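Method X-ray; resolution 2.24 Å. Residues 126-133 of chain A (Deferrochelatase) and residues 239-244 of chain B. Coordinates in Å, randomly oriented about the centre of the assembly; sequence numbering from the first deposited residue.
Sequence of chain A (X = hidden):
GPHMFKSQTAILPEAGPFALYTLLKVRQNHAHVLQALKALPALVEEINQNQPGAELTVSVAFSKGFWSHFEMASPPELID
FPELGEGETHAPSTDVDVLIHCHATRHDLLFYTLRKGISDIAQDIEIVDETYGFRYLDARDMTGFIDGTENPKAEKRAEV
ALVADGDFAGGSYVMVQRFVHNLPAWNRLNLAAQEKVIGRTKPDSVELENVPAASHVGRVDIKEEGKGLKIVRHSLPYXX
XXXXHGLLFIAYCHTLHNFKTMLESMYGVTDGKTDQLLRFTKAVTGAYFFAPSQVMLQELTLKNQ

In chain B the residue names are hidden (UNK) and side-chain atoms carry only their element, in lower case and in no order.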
# COMPACT_ATOMS: atom_id res chain seq x y z
N GLU A 126 -6.98 18.55 7.10
CA GLU A 126 -6.98 18.10 5.71
C GLU A 126 -5.65 17.42 5.38
O GLU A 126 -4.60 18.05 5.44
CB GLU A 126 -7.23 19.28 4.78
CG GLU A 126 -7.44 18.92 3.32
CD GLU A 126 -8.91 18.79 2.95
OE1 GLU A 126 -9.70 18.33 3.81
OE2 GLU A 126 -9.28 19.16 1.82
N ILE A 127 -5.71 16.14 5.03
CA ILE A 127 -4.50 15.37 4.71
C ILE A 127 -3.94 15.76 3.35
O ILE A 127 -4.54 15.45 2.32
CB ILE A 127 -4.77 13.86 4.72
CG1 ILE A 127 -5.45 13.43 6.03
CG2 ILE A 127 -3.47 13.09 4.50
CD1 ILE A 127 -4.62 13.69 7.26
N VAL A 128 -2.79 16.42 3.36
CA VAL A 128 -2.14 16.83 2.12
C VAL A 128 -1.58 15.63 1.37
O VAL A 128 -1.74 15.51 0.15
CB VAL A 128 -1.01 17.84 2.38
CG1 VAL A 128 -0.39 18.29 1.06
CG2 VAL A 128 -1.54 19.03 3.16
N ASP A 129 -0.93 14.73 2.10
CA ASP A 129 -0.38 13.52 1.50
C ASP A 129 -0.30 12.40 2.53
O ASP A 129 0.01 12.63 3.70
CB ASP A 129 1.00 13.79 0.90
CG ASP A 129 1.35 12.82 -0.21
OD1 ASP A 129 0.69 11.76 -0.32
OD2 ASP A 129 2.29 13.10 -0.98
N GLU A 130 -0.57 11.18 2.08
CA GLU A 130 -0.49 10.00 2.93
C GLU A 130 0.23 8.88 2.18
O GLU A 130 -0.34 8.25 1.29
CB GLU A 130 -1.88 9.54 3.36
CG GLU A 130 -1.91 8.30 4.25
CD GLU A 130 -3.32 7.85 4.57
OE1 GLU A 130 -4.28 8.55 4.17
OE2 GLU A 130 -3.48 6.80 5.22
N THR A 131 1.49 8.66 2.53
CA THR A 131 2.33 7.71 1.81
C THR A 131 2.75 6.52 2.67
O THR A 131 3.26 6.70 3.78
CB THR A 131 3.60 8.40 1.25
OG1 THR A 131 3.22 9.53 0.46
CG2 THR A 131 4.40 7.43 0.40
N TYR A 132 2.53 5.32 2.16
CA TYR A 132 2.93 4.10 2.85
C TYR A 132 4.17 3.50 2.20
O TYR A 132 4.10 2.92 1.12
CB TYR A 132 1.79 3.08 2.87
CG TYR A 132 0.66 3.46 3.79
CD1 TYR A 132 -0.37 4.28 3.34
CD2 TYR A 132 0.62 3.00 5.10
CE1 TYR A 132 -1.41 4.64 4.18
CE2 TYR A 132 -0.42 3.35 5.94
CZ TYR A 132 -1.43 4.17 5.48
OH TYR A 132 -2.46 4.52 6.32
N GLY A 133 5.31 3.64 2.87
CA GLY A 133 6.56 3.10 2.37
C GLY A 133 6.77 1.65 2.75
O GLY A 133 6.20 1.17 3.73
N UNK B 239 -6.18 -0.11 1.44
CA UNK B 239 -6.39 1.32 1.31
C UNK B 239 -5.71 2.22 2.32
O UNK B 239 -4.92 1.78 3.15
N UNK B 240 -6.04 3.51 2.23
CA UNK B 240 -5.46 4.52 3.11
C UNK B 240 -6.56 5.30 3.84
O UNK B 240 -7.73 5.23 3.47
o UNK B 240 -5.34 6.17 1.32
c UNK B 240 -4.58 5.48 2.31
N UNK B 241 -6.17 6.04 4.87
CA UNK B 241 -7.12 6.78 5.69
C UNK B 241 -7.78 7.92 4.91
O UNK B 241 -8.98 8.14 5.02
c UNK B 241 -7.43 8.11 7.81
c UNK B 241 -6.43 7.35 6.95
c UNK B 241 -5.78 6.23 7.75
N UNK B 242 -6.98 8.64 4.13
CA UNK B 242 -7.47 9.81 3.40
C UNK B 242 -8.06 9.46 2.04
O UNK B 242 -8.61 10.32 1.36
o UNK B 242 -5.31 10.28 2.41
c UNK B 242 -6.34 10.82 3.21
N UNK B 243 -7.93 8.20 1.64
CA UNK B 243 -8.46 7.75 0.37
C UNK B 243 -9.42 6.59 0.54
O UNK B 243 -9.98 6.40 1.62
N UNK B 244 -9.62 5.81 -0.52
CA UNK B 244 -10.45 4.62 -0.44
C UNK B 244 -9.87 3.61 0.54
O UNK B 244 -8.67 3.33 0.52
c UNK B 244 -11.55 4.72 -2.72
o UNK B 244 -11.67 4.34 -3.91
c UNK B 244 -10.61 3.96 -1.82
o UNK B 244 -12.18 5.69 -2.26

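Position 239 of chain B has backbone atoms and nothing beyond CA, and it makes no contact with the chain A strand. Its phi/psi of 100/-174° would jam a CB against the preceding carbonyl, and an ideal CB would also lie 2.1 Å from the backbone O of position 244. The residue is Gly B239.

Position 240 carries one carbon and then one oxygen, unbranched, with the CA-to-CB bond directed toward chain A. The carbon, CB, lies 3.4 Å from Glu A130 OE2 and 3.8 Å from Tyr A132 CE1, approaching the ring obliquely. A two-atom side chain ending in oxygen fits serine, although the element alone separates it from cysteine: Ser B240, in the p rotamer. Its OG turns back to its own loop.

At position 241 three carbons are present, one bonded to CA and carrying the other two. This beta-branched, wholly aliphatic side chain is that of valine, so the residue is Val B241. Its CA-to-CB bond points sideways, yet CG2 comes within 3.5 Å of Glu A130 OE2 and 4.0 Å of Tyr A132 OH. The backbone N makes the polar contact, donating to Glu A130 OE2 at 2.8 Å.

Position 242 again has one carbon followed by one oxygen. The carbon packs against Ile A127, CB to CB at 3.7 Å, while the oxygen stands 2.7 Å from Glu A130 OE1, a hydrogen-bonding distance that suits a hydroxyl. This is Ser B242, also p, and its OG is the donor to the carboxylate.

No side-chain atoms follow CA at position 243. An ideal CB here would be crowded by Ser B240 OG at 3.0 Å, in keeping with Gly B243, whose N gives a weak hydrogen bond to that same OG at 3.3 Å.

Position 244 has two carbons in a row, the second bearing two oxygens: a short carboxylate, Asp B244. Its side chain is out of reach of chain A, but its backbone O accepts a hydrogen bond from Ser B240 N at 3.1 Å, helping to close the loop.

The contact centres on Glu A130, whose extended side chain delivers its carboxylate to the turn. OE1 accepts from both N and OG of Ser B242, each at 2.7 Å, while OE2 takes the N of Val B241. Tyr A132 OH donates to the same OE2 at 2.7 Å, bracing the acid from within its own strand. Consecutive backbone amides thus converge on one carboxylate, and Ile A127 and the tyrosine ring add apolar packing against the serine CB atoms.

Chain B (239-244) GSVSGD
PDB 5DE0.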